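Local coordinates for protein GCN5-related N-acetyltransferase (PDB 2OZG) that binds coenzyme A and probably transfers acetyl groups as a GCN5-related N-acetyltransferase, possibly with aminoglycosides as acceptors, at residues 144-150 with 249-253; 213-219 with 231-237; 242-246 with 269-273. All blocks are in the same frame, centred on the assembly; numbering follows the deposited sequence.

Contact 1 of 3, residues 144-150 with 249-253; sequences TDSIQIQ and IANHR. With COA (coenzyme A), chain C.
Segment 144-150, in the loop after strand 132-143, lies along the C-terminal end of helix 239-250, with Ile147 opposite Ala250 (CA-CA 5.5 Å) and Thr144 opposite Arg253 (CA-CA 5.0 Å). At Ile249, CG2 meets Ile147 CD1 at 3.5 Å, while its carbonyl O lies 3.2 Å from Thr144 CG2. The methyl of Ala250 fits against Ile147 CG2 (CB to CG2 3.8 Å) and the carbonyl of Ile149 (CB to O 3.4 Å). Asn251 ND2 donates to Gln150 OE1 at 3.0 Å, the one polar link across the segments. A type I turn, Ala250 to Arg253, closed by Arg253 N to Ala250 O (3.3 Å), follows the helix, and Thr144 CG2 approaches Arg253 N (3.4 Å). Arg253 (chi1 p) curls back; NH1 bonds Ala250 O and Asn251 OD1, both at 3.2 Å, and its CG lies 3.4 Å from N6A of coenzyme A. The cofactor is hydrogen-bonded to Gly93 N and Ala97 N of the second subunit, so this turn borders a GNAT coenzyme A site between subunits.

Contact 2 of 3, residues 213-219 with 231-237; sequences QGYIIFT and IRDWVTL
Strands 213-219 and 231-236 run antiparallel, their axes 4.4 Å apart at 166°. Backbone hydrogen bonds set the register: Tyr215 N to Val235 O and Val235 N to Tyr215 O are both 2.9 Å, and Leu237 N reaches Gln213 O at 3.0 Å. Between such pairs Ile216 faces Trp234 as a non-hydrogen-bonded pair. Ile217 N bonds Asp233 O (3.0 Å), but Ile217 O receives Arg232 N (2.9 Å) and, weakly, Asp233 N (3.4 Å). This classic beta bulge, with Arg232 at psi -21°, shifts the register by one, so Phe218 pairs with Ile231. Among side-chain polar links, Tyr215 OH donates to Asp233 OD2 at 2.7 Å, an oxygen also salt-bridged to Arg184; one water joins Thr219 OG1 (2.8 Å) to Arg232 NE (2.9 Å), while Arg232 NH1 hydrogen-bonds Leu192 O. Apolar contacts fall on two faces. Val235 CB makes a CH-pi contact 4.0 Å from the centroid of the Tyr215 ring (chi1 p), on the face shared with Ile217 and Asp233. On the other, Ile216 CG2 meets Ile231 CG2 at 3.9 Å, and both residues pack on helix 239-250. The whole is a bulged beta hairpin in a large mixed sheet spanning both GNAT regions.

Contact 3 of 3, residues 242-246 with 269-273; sequences VQSFW and LTLLL
Trp246, Leu269 and Leu272 carry most of this contact, in which helical segment 242-246 faces a 3-10 turn, residues 269-272, in the loop between strands 258-263 and 279-290. Nearest CA pairs are Val242-Leu269 at 7.2 Å and Trp246-Leu273 at 8.5 Å, leaving room for side chains between. Trp246 (chi1 -78°, chi2 123°) sends NE1 to Leu269 O, a 2.9 Å hydrogen bond; the same carbonyl takes Leu272 N at 3.2 Å within the turn. Leu273 CD2 sits over the indole, 3.7 Å from the six-membered-ring centroid and 5° off its normal, a CH-pi contact. The Leu269 side chain (m,t) sets CB 3.7 Å from Trp246 CZ2, CD1 3.6 Å from Phe245 CE2 and CD2 4.0 Å from Val242 CG1. Leu272, also m,t, brings CD1 to Val242 CG1 (3.3 Å) and to Gln243 NE2 (3.4 Å). Beyond the pair, Trp261 meets the Trp246 ring edge-to-face. The chemistry is thus packing of leucines on aromatic and aliphatic side chains, with the indole N-H satisfied inside it by a directional bond that ties the turn to the helix.

How the contacts relate
Helix 239-250 is common ground: contact 3 uses its middle and contact 1 its C-terminal end, while the sheet strands of contact 2 lie against it through Ile216 and Ile231. Contacts 2 and 3 are buried, contact 1 only partly, beside coenzyme A and the second subunit; contact 3, though buried, also meets the third subunit. Contact 2 is ruled by main-chain hydrogen bonds, contact 3 by apolar packing round a single indole bond, and contact 1 by small hydrophobic contacts with a Gln-Asn amide pair beside them. Phe245 CD1 meets Ile216 CD1 at 3.4 Å, joining contacts 2 and 3; Ile149 CD1 lies 3.7 Å from Trp246 CB, joining 1 and 3.

Contact 1 of 3, residues 144-150 with 249-253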
loop_
_atom_site.group_PDB
_atom_site.type_symbol
_atom_site.label_atom_id
_atom_site.label_comp_id
_atom_site.label_asym_id
_atom_site.label_seq_id
_atom_site.Cartn_x
_atom_site.Cartn_y
_atom_site.Cartn_z
ATOM N N THR A 144 14.538 -0.425 15.219
ATOM C CA THR A 144 15.392 -0.072 16.334
ATOM C C THR A 144 15.078 -0.903 17.560
ATOM O O THR A 144 15.973 -1.301 18.273
ATOM C CB THR A 144 15.257 1.430 16.691
ATOM O OG1 THR A 144 15.202 2.238 15.517
ATOM C CG2 THR A 144 16.431 1.904 17.489
ATOM N N ASP A 145 13.799 -1.202 17.788
ATOM C CA ASP A 145 13.441 -1.963 18.964
ATOM C C ASP A 145 13.721 -3.486 18.909
ATOM O O ASP A 145 13.426 -4.201 19.873
ATOM C CB ASP A 145 11.994 -1.653 19.371
ATOM C CG ASP A 145 10.990 -2.148 18.381
ATOM O OD1 ASP A 145 11.391 -2.818 17.397
ATOM O OD2 ASP A 145 9.779 -1.857 18.603
ATOM N N SER A 146 14.255 -3.978 17.790
ATOM C CA SER A 146 14.619 -5.368 17.656
ATOM C C SER A 146 16.108 -5.572 17.970
ATOM O O SER A 146 16.555 -6.700 18.130
ATOM C CB SER A 146 14.305 -5.884 16.248
ATOM O OG SER A 146 15.265 -5.409 15.311
ATOM N N ILE A 147 16.866 -4.488 18.162
ATOM C CA ILE A 147 18.340 -4.618 18.386
ATOM C C ILE A 147 18.673 -5.205 19.721
ATOM O O ILE A 147 19.469 -6.152 19.818
ATOM C CB ILE A 147 19.052 -3.297 18.194
ATOM C CG1 ILE A 147 18.889 -2.886 16.722
ATOM C CG2 ILE A 147 20.541 -3.461 18.526
ATOM C CD1 ILE A 147 19.267 -1.427 16.417
ATOM N N GLN A 148 18.062 -4.641 20.756
ATOM C CA GLN A 148 18.163 -5.186 22.087
ATOM C C GLN A 148 19.584 -5.601 22.489
ATOM O O GLN A 148 19.833 -6.744 22.860
ATOM C CB GLN A 148 17.186 -6.369 22.219
ATOM C CG GLN A 148 15.706 -6.008 21.949
ATOM C CD GLN A 148 14.828 -7.238 21.662
ATOM O OE1 GLN A 148 15.278 -8.384 21.801
ATOM N NE2 GLN A 148 13.565 -6.998 21.268
ATOM N N ILE A 149 20.516 -4.667 22.349
ATOM C CA ILE A 149 21.881 -4.828 22.829
ATOM C C ILE A 149 22.133 -3.636 23.732
ATOM O O ILE A 149 21.840 -2.498 23.345
ATOM C CB ILE A 149 22.942 -4.885 21.697
ATOM C CG1 ILE A 149 22.799 -6.208 20.935
ATOM C CG2 ILE A 149 24.395 -4.740 22.293
ATOM C CD1 ILE A 149 23.522 -6.287 19.655
ATOM N N GLN A 150 22.571 -3.925 24.959
ATOM C CA GLN A 150 23.012 -2.903 25.901
ATOM C C GLN A 150 24.357 -3.394 26.460
ATOM O O GLN A 150 24.429 -3.923 27.558
ATOM C CB GLN A 150 21.992 -2.634 27.011
ATOM C CG GLN A 150 22.473 -1.547 28.041
ATOM C CD GLN A 150 22.698 -0.121 27.460
ATOM O OE1 GLN A 150 21.883 0.399 26.687
ATOM N NE2 GLN A 150 23.784 0.520 27.884
ATOM N N ILE A 249 22.802 2.685 18.901
ATOM C CA ILE A 249 21.675 2.627 18.016
ATOM C C ILE A 249 20.435 2.080 18.719
ATOM O O ILE A 249 19.367 2.638 18.549
ATOM C CB ILE A 249 22.017 1.787 16.809
ATOM C CG1 ILE A 249 23.140 2.464 16.031
ATOM C CG2 ILE A 249 20.836 1.620 15.919
ATOM C CD1 ILE A 249 23.733 1.540 14.966
ATOM N N ALA A 250 20.581 1.000 19.496
ATOM C CA ALA A 250 19.444 0.406 20.257
ATOM C C ALA A 250 18.887 1.458 21.179
ATOM O O ALA A 250 17.692 1.492 21.449
ATOM C CB ALA A 250 19.895 -0.775 21.093
ATOM N N ASN A 251 19.752 2.374 21.635
ATOM C CA ASN A 251 19.294 3.416 22.530
ATOM C C ASN A 251 18.498 4.549 21.878
ATOM O O ASN A 251 18.090 5.462 22.540
ATOM C CB ASN A 251 20.438 3.900 23.459
ATOM C CG ASN A 251 20.670 2.954 24.607
ATOM O OD1 ASN A 251 19.747 2.287 25.059
ATOM N ND2 ASN A 251 21.888 2.882 25.077
ATOM N N HIS A 252 18.269 4.462 20.581
ATOM C CA HIS A 252 17.416 5.418 19.863
ATOM C C HIS A 252 15.972 4.894 19.672
ATOM O O HIS A 252 15.138 5.585 19.079
ATOM C CB HIS A 252 17.965 5.704 18.465
ATOM C CG HIS A 252 19.123 6.650 18.443
ATOM N ND1 HIS A 252 20.393 6.269 18.792
ATOM C CD2 HIS A 252 19.197 7.962 18.119
ATOM C CE1 HIS A 252 21.206 7.308 18.673
ATOM N NE2 HIS A 252 20.506 8.346 18.261
ATOM N N ARG A 253 15.671 3.765 20.274
ATOM C CA ARG A 253 14.418 3.069 20.050
ATOM C C ARG A 253 13.181 3.830 20.443
ATOM O O ARG A 253 12.133 3.628 19.864
ATOM C CB ARG A 253 14.420 1.726 20.730
ATOM C CG ARG A 253 14.299 1.739 22.210
ATOM C CD ARG A 253 14.584 0.351 22.760
ATOM N NE ARG A 253 14.643 0.361 24.231
ATOM C CZ ARG A 253 15.730 0.596 24.979
ATOM N NH1 ARG A 253 16.936 0.840 24.446
ATOM N NH2 ARG A 253 15.613 0.574 26.302
HETATM N N1A COA C . 12.059 2.162 26.076
HETATM C C2A COA C . 11.688 1.575 27.230
HETATM N N3A COA C . 12.269 1.879 28.409
HETATM C C4A COA C . 13.267 2.796 28.441
HETATM C C5A COA C . 13.693 3.420 27.272
HETATM C C6A COA C . 13.054 3.076 26.064
HETATM N N6A COA C . 13.379 3.619 24.870
HETATM N N7A COA C . 14.692 4.258 27.637
HETATM C C8A COA C . 14.875 4.153 28.978
HETATM N N9A COA C . 13.994 3.258 29.455
HETATM C C1B COA C . 13.783 2.786 30.857
HETATM C C2B COA C . 14.830 1.757 31.274
HETATM O O2B COA C . 14.473 0.410 30.884
HETATM C C3B COA C . 14.937 1.987 32.776
HETATM O O3B COA C . 14.166 1.048 33.540
HETATM P P3B COA C . 14.888 -0.240 34.232
HETATM O O7A COA C . 15.577 0.345 35.454
HETATM O O8A COA C . 13.729 -1.200 34.475
HETATM O O9A COA C . 15.903 -0.750 33.215
HETATM C C4B COA C . 14.456 3.414 33.023
HETATM O O4B COA C . 13.842 3.863 31.809
HETATM C C5B COA C . 15.597 4.352 33.421
HETATM O O5B COA C . 16.508 4.467 32.317
HETATM P P1A COA C . 17.487 5.749 32.081
HETATM O O1A COA C . 17.269 6.763 33.179
HETATM O O2A COA C . 18.898 5.206 31.852
HETATM O O3A COA C . 16.943 6.305 30.642
HETATM P P2A COA C . 17.874 7.045 29.513
HETATM O O4A COA C . 18.801 7.994 30.277
HETATM O O5A COA C . 18.513 5.956 28.653
HETATM O O6A COA C . 16.740 7.890 28.637
HETATM C CBP COA C . 15.411 8.647 26.570
HETATM C CCP COA C . 16.690 8.038 27.186
HETATM C CDP COA C . 14.881 9.638 27.604
HETATM C CEP COA C . 14.391 7.513 26.535
HETATM C CAP COA C . 15.774 9.339 25.178
HETATM O OAP COA C . 15.878 10.801 25.272
HETATM C C9P COA C . 15.013 9.058 23.852
HETATM O O9P COA C . 15.268 7.975 23.093
HETATM N N8P COA C . 14.125 9.902 23.289
HETATM C C7P COA C . 13.500 11.176 23.648
HETATM C C6P COA C . 12.028 10.801 23.599
HETATM C C5P COA C . 11.483 10.569 25.001
HETATM O O5P COA C . 12.077 9.853 25.804
HETATM N N4P COA C . 10.316 11.156 25.307
HETATM C C3P COA C . 9.598 11.051 26.574
HETATM C C2P COA C . 8.425 11.997 26.450
HETATM S S1P COA C . 8.992 13.749 26.459
#

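Contact 2 of 3, residues 213-219 with 231-237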
loop_
_atom_site.group_PDB
_atom_site.type_symbol
_atom_site.label_atom_id
_atom_site.label_comp_id
_atom_site.label_asym_id
_atom_site.label_seq_id
_atom_site.Cartn_x
_atom_site.Cartn_y
_atom_site.Cartn_z
ATOM N N GLN A 213 38.166 3.939 18.472
ATOM C CA GLN A 213 38.084 2.638 17.868
ATOM C C GLN A 213 37.057 2.546 16.739
ATOM O O GLN A 213 36.916 1.526 16.104
ATOM C CB GLN A 213 37.807 1.614 18.942
ATOM C CG GLN A 213 38.951 1.517 19.963
ATOM C CD GLN A 213 38.837 0.326 20.870
ATOM O OE1 GLN A 213 38.658 -0.808 20.407
ATOM N NE2 GLN A 213 38.952 0.568 22.191
ATOM N N GLY A 214 36.369 3.633 16.462
ATOM C CA GLY A 214 35.403 3.640 15.410
ATOM C C GLY A 214 34.623 4.920 15.438
ATOM O O GLY A 214 34.889 5.795 16.265
ATOM N N TYR A 215 33.642 5.019 14.536
ATOM C CA TYR A 215 32.835 6.213 14.473
ATOM C C TYR A 215 31.502 5.939 13.765
ATOM O O TYR A 215 31.296 4.845 13.161
ATOM C CB TYR A 215 33.652 7.367 13.831
ATOM C CG TYR A 215 33.948 7.232 12.334
ATOM C CD1 TYR A 215 32.955 7.414 11.399
ATOM C CD2 TYR A 215 35.242 7.020 11.861
ATOM C CE1 TYR A 215 33.215 7.285 10.004
ATOM C CE2 TYR A 215 35.509 6.950 10.502
ATOM C CZ TYR A 215 34.501 7.078 9.574
ATOM O OH TYR A 215 34.832 7.034 8.223
ATOM N N ILE A 216 30.561 6.868 13.937
ATOM C CA ILE A 216 29.265 6.794 13.235
ATOM C C ILE A 216 28.888 8.194 12.786
ATOM O O ILE A 216 28.973 9.162 13.571
ATOM C CB ILE A 216 28.115 6.256 14.130
ATOM C CG1 ILE A 216 28.562 5.058 14.950
ATOM C CG2 ILE A 216 26.897 5.943 13.292
ATOM C CD1 ILE A 216 27.494 4.492 15.916
ATOM N N ILE A 217 28.460 8.285 11.522
ATOM C CA ILE A 217 27.983 9.515 10.906
ATOM C C ILE A 217 26.574 9.248 10.382
ATOM O O ILE A 217 26.383 8.298 9.616
ATOM C CB ILE A 217 28.839 9.962 9.734
ATOM C CG1 ILE A 217 30.280 10.136 10.171
ATOM C CG2 ILE A 217 28.261 11.294 9.188
ATOM C CD1 ILE A 217 31.250 10.345 9.028
ATOM N N PHE A 218 25.620 10.101 10.779
ATOM C CA PHE A 218 24.245 9.866 10.457
ATOM C C PHE A 218 23.377 11.088 10.404
ATOM O O PHE A 218 23.756 12.196 10.837
ATOM C CB PHE A 218 23.716 8.792 11.411
ATOM C CG PHE A 218 23.519 9.270 12.858
ATOM C CD1 PHE A 218 22.330 9.890 13.230
ATOM C CD2 PHE A 218 24.505 9.103 13.821
ATOM C CE1 PHE A 218 22.133 10.374 14.517
ATOM C CE2 PHE A 218 24.279 9.535 15.140
ATOM C CZ PHE A 218 23.075 10.162 15.466
ATOM N N THR A 219 22.209 10.898 9.818
ATOM C CA THR A 219 21.159 11.908 9.782
ATOM C C THR A 219 19.879 11.242 10.312
ATOM O O THR A 219 19.808 10.009 10.443
ATOM C CB THR A 219 20.862 12.457 8.348
ATOM O OG1 THR A 219 20.521 11.378 7.482
ATOM C CG2 THR A 219 22.043 13.219 7.773
ATOM N N ILE A 231 22.416 5.909 8.694
ATOM C CA ILE A 231 23.833 5.914 8.919
ATOM C C ILE A 231 24.530 5.996 7.553
ATOM O O ILE A 231 24.436 5.079 6.751
ATOM C CB ILE A 231 24.287 4.669 9.695
ATOM C CG1 ILE A 231 23.661 4.637 11.105
ATOM C CG2 ILE A 231 25.793 4.640 9.814
ATOM C CD1 ILE A 231 23.867 3.332 11.881
ATOM N N ARG A 232 25.266 7.075 7.294
ATOM C CA ARG A 232 25.936 7.212 5.984
ATOM C C ARG A 232 27.357 6.723 5.978
ATOM O O ARG A 232 27.865 6.398 4.920
ATOM C CB ARG A 232 25.877 8.625 5.448
ATOM C CG ARG A 232 26.288 9.674 6.419
ATOM C CD ARG A 232 26.200 11.115 5.853
ATOM N NE ARG A 232 24.854 11.529 5.479
ATOM C CZ ARG A 232 24.588 12.695 4.876
ATOM N NH1 ARG A 232 25.565 13.546 4.577
ATOM N NH2 ARG A 232 23.368 13.017 4.568
ATOM N N ASP A 233 28.008 6.636 7.135
ATOM C CA ASP A 233 29.356 6.096 7.174
ATOM C C ASP A 233 29.577 5.627 8.602
ATOM O O ASP A 233 29.008 6.168 9.526
ATOM C CB ASP A 233 30.381 7.180 6.789
ATOM C CG ASP A 233 31.768 6.637 6.540
ATOM O OD1 ASP A 233 31.901 5.412 6.254
ATOM O OD2 ASP A 233 32.725 7.476 6.575
ATOM N N TRP A 234 30.342 4.560 8.758
ATOM C CA TRP A 234 30.654 4.060 10.075
ATOM C C TRP A 234 31.976 3.326 9.962
ATOM O O TRP A 234 32.324 2.840 8.871
ATOM C CB TRP A 234 29.549 3.125 10.615
ATOM C CG TRP A 234 29.250 1.933 9.651
ATOM C CD1 TRP A 234 28.331 1.924 8.678
ATOM C CD2 TRP A 234 29.898 0.653 9.600
ATOM N NE1 TRP A 234 28.348 0.743 8.035
ATOM C CE2 TRP A 234 29.330 -0.046 8.561
ATOM C CE3 TRP A 234 30.950 0.071 10.296
ATOM C CZ2 TRP A 234 29.735 -1.318 8.216
ATOM C CZ3 TRP A 234 31.365 -1.152 9.960
ATOM C CH2 TRP A 234 30.778 -1.856 8.907
ATOM N N VAL A 235 32.666 3.233 11.111
ATOM C CA VAL A 235 33.856 2.452 11.261
ATOM C C VAL A 235 33.823 1.709 12.616
ATOM O O VAL A 235 33.455 2.283 13.641
ATOM C CB VAL A 235 35.160 3.301 11.109
ATOM C CG1 VAL A 235 36.381 2.584 11.690
ATOM C CG2 VAL A 235 35.392 3.669 9.650
ATOM N N THR A 236 34.169 0.413 12.587
ATOM C CA THR A 236 34.282 -0.426 13.810
ATOM C C THR A 236 35.545 -1.264 13.651
ATOM O O THR A 236 35.616 -2.172 12.781
ATOM C CB THR A 236 33.028 -1.298 14.087
ATOM O OG1 THR A 236 32.776 -2.142 12.977
ATOM C CG2 THR A 236 31.808 -0.410 14.264
ATOM N N LEU A 237 36.575 -0.934 14.433
ATOM C CA LEU A 237 37.863 -1.630 14.291
ATOM C C LEU A 237 38.012 -2.835 15.207
ATOM O O LEU A 237 38.878 -3.675 14.976
ATOM C CB LEU A 237 39.046 -0.699 14.489
ATOM C CG LEU A 237 39.135 0.495 13.547
ATOM C CD1 LEU A 237 40.353 1.343 13.900
ATOM C CD2 LEU A 237 39.198 0.034 12.099
HETATM O O HOH W 1 22.564 9.861 6.227
#

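Contact 3 of 3, residues 242-246 with 269-273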
loop_
_atom_site.group_PDB
_atom_site.type_symbol
_atom_site.label_atom_id
_atom_site.label_comp_id
_atom_site.label_asym_id
_atom_site.label_seq_id
_atom_site.Cartn_x
_atom_site.Cartn_y
_atom_site.Cartn_z
ATOM N N VAL A 242 32.058 -2.553 17.949
ATOM C CA VAL A 242 30.824 -3.120 17.399
ATOM C C VAL A 242 29.710 -3.159 18.439
ATOM O O VAL A 242 28.610 -2.704 18.153
ATOM C CB VAL A 242 30.977 -4.514 16.725
ATOM C CG1 VAL A 242 29.631 -4.969 16.160
ATOM C CG2 VAL A 242 32.005 -4.497 15.605
ATOM N N GLN A 243 29.990 -3.650 19.646
ATOM C CA GLN A 243 28.967 -3.682 20.722
ATOM C C GLN A 243 28.461 -2.286 21.068
ATOM O O GLN A 243 27.266 -2.058 21.338
ATOM C CB GLN A 243 29.516 -4.325 21.990
ATOM C CG GLN A 243 29.892 -5.788 21.862
ATOM C CD GLN A 243 28.717 -6.761 21.484
ATOM O OE1 GLN A 243 27.537 -6.414 21.582
ATOM N NE2 GLN A 243 29.072 -8.001 21.083
ATOM N N SER A 244 29.387 -1.351 21.054
ATOM C CA SER A 244 29.115 0.047 21.374
ATOM C C SER A 244 28.252 0.705 20.303
ATOM O O SER A 244 27.340 1.452 20.586
ATOM C CB SER A 244 30.445 0.764 21.625
ATOM O OG SER A 244 31.079 0.293 22.846
ATOM N N PHE A 245 28.507 0.347 19.053
ATOM C CA PHE A 245 27.725 0.798 17.927
ATOM C C PHE A 245 26.263 0.387 18.068
ATOM O O PHE A 245 25.360 1.216 18.039
ATOM C CB PHE A 245 28.372 0.140 16.707
ATOM C CG PHE A 245 27.655 0.322 15.400
ATOM C CD1 PHE A 245 27.947 1.399 14.570
ATOM C CD2 PHE A 245 26.794 -0.680 14.911
ATOM C CE1 PHE A 245 27.316 1.511 13.280
ATOM C CE2 PHE A 245 26.154 -0.551 13.688
ATOM C CZ PHE A 245 26.447 0.544 12.854
ATOM N N TRP A 246 26.045 -0.907 18.242
ATOM C CA TRP A 246 24.715 -1.434 18.375
ATOM C C TRP A 246 24.039 -0.906 19.597
ATOM O O TRP A 246 22.869 -0.651 19.530
ATOM C CB TRP A 246 24.678 -2.959 18.431
ATOM C CG TRP A 246 24.824 -3.643 17.088
ATOM C CD1 TRP A 246 25.763 -4.561 16.745
ATOM C CD2 TRP A 246 24.004 -3.450 15.920
ATOM N NE1 TRP A 246 25.599 -4.963 15.415
ATOM C CE2 TRP A 246 24.531 -4.277 14.894
ATOM C CE3 TRP A 246 22.915 -2.626 15.624
ATOM C CZ2 TRP A 246 23.981 -4.324 13.632
ATOM C CZ3 TRP A 246 22.349 -2.688 14.329
ATOM C CH2 TRP A 246 22.887 -3.501 13.367
ATOM N N LEU A 269 27.960 -7.333 10.957
ATOM C CA LEU A 269 27.432 -6.647 12.119
ATOM C C LEU A 269 26.159 -7.332 12.633
ATOM O O LEU A 269 25.943 -7.419 13.836
ATOM C CB LEU A 269 27.118 -5.179 11.800
ATOM C CG LEU A 269 28.240 -4.206 11.387
ATOM C CD1 LEU A 269 27.653 -2.821 11.308
ATOM C CD2 LEU A 269 29.411 -4.194 12.280
ATOM N N THR A 270 25.362 -7.876 11.728
ATOM C CA THR A 270 24.118 -8.568 12.094
ATOM C C THR A 270 24.399 -9.892 12.824
ATOM O O THR A 270 23.501 -10.487 13.413
ATOM C CB THR A 270 23.233 -8.795 10.862
ATOM O OG1 THR A 270 23.999 -9.351 9.799
ATOM C CG2 THR A 270 22.617 -7.474 10.384
ATOM N N LEU A 271 25.649 -10.326 12.829
ATOM C CA LEU A 271 25.989 -11.566 13.535
ATOM C C LEU A 271 25.742 -11.376 15.038
ATOM O O LEU A 271 25.345 -12.305 15.740
ATOM C CB LEU A 271 27.451 -11.981 13.250
ATOM C CG LEU A 271 27.972 -13.200 14.027
ATOM C CD1 LEU A 271 27.155 -14.419 13.705
ATOM C CD2 LEU A 271 29.405 -13.424 13.718
ATOM N N LEU A 272 25.944 -10.148 15.520
ATOM C CA LEU A 272 25.772 -9.858 16.916
ATOM C C LEU A 272 24.340 -9.605 17.414
ATOM O O LEU A 272 24.136 -9.498 18.595
ATOM C CB LEU A 272 26.670 -8.690 17.300
ATOM C CG LEU A 272 28.175 -8.912 17.084
ATOM C CD1 LEU A 272 28.921 -7.761 17.688
ATOM C CD2 LEU A 272 28.631 -10.212 17.730
ATOM N N LEU A 273 23.369 -9.487 16.515
ATOM C CA LEU A 273 21.955 -9.287 16.903
ATOM C C LEU A 273 21.325 -10.574 17.452
ATOM O O LEU A 273 21.704 -11.690 17.057
ATOM C CB LEU A 273 21.168 -8.848 15.679
ATOM C CG LEU A 273 21.606 -7.571 14.912
ATOM C CD1 LEU A 273 20.813 -7.419 13.580
ATOM C CD2 LEU A 273 21.420 -6.350 15.739
#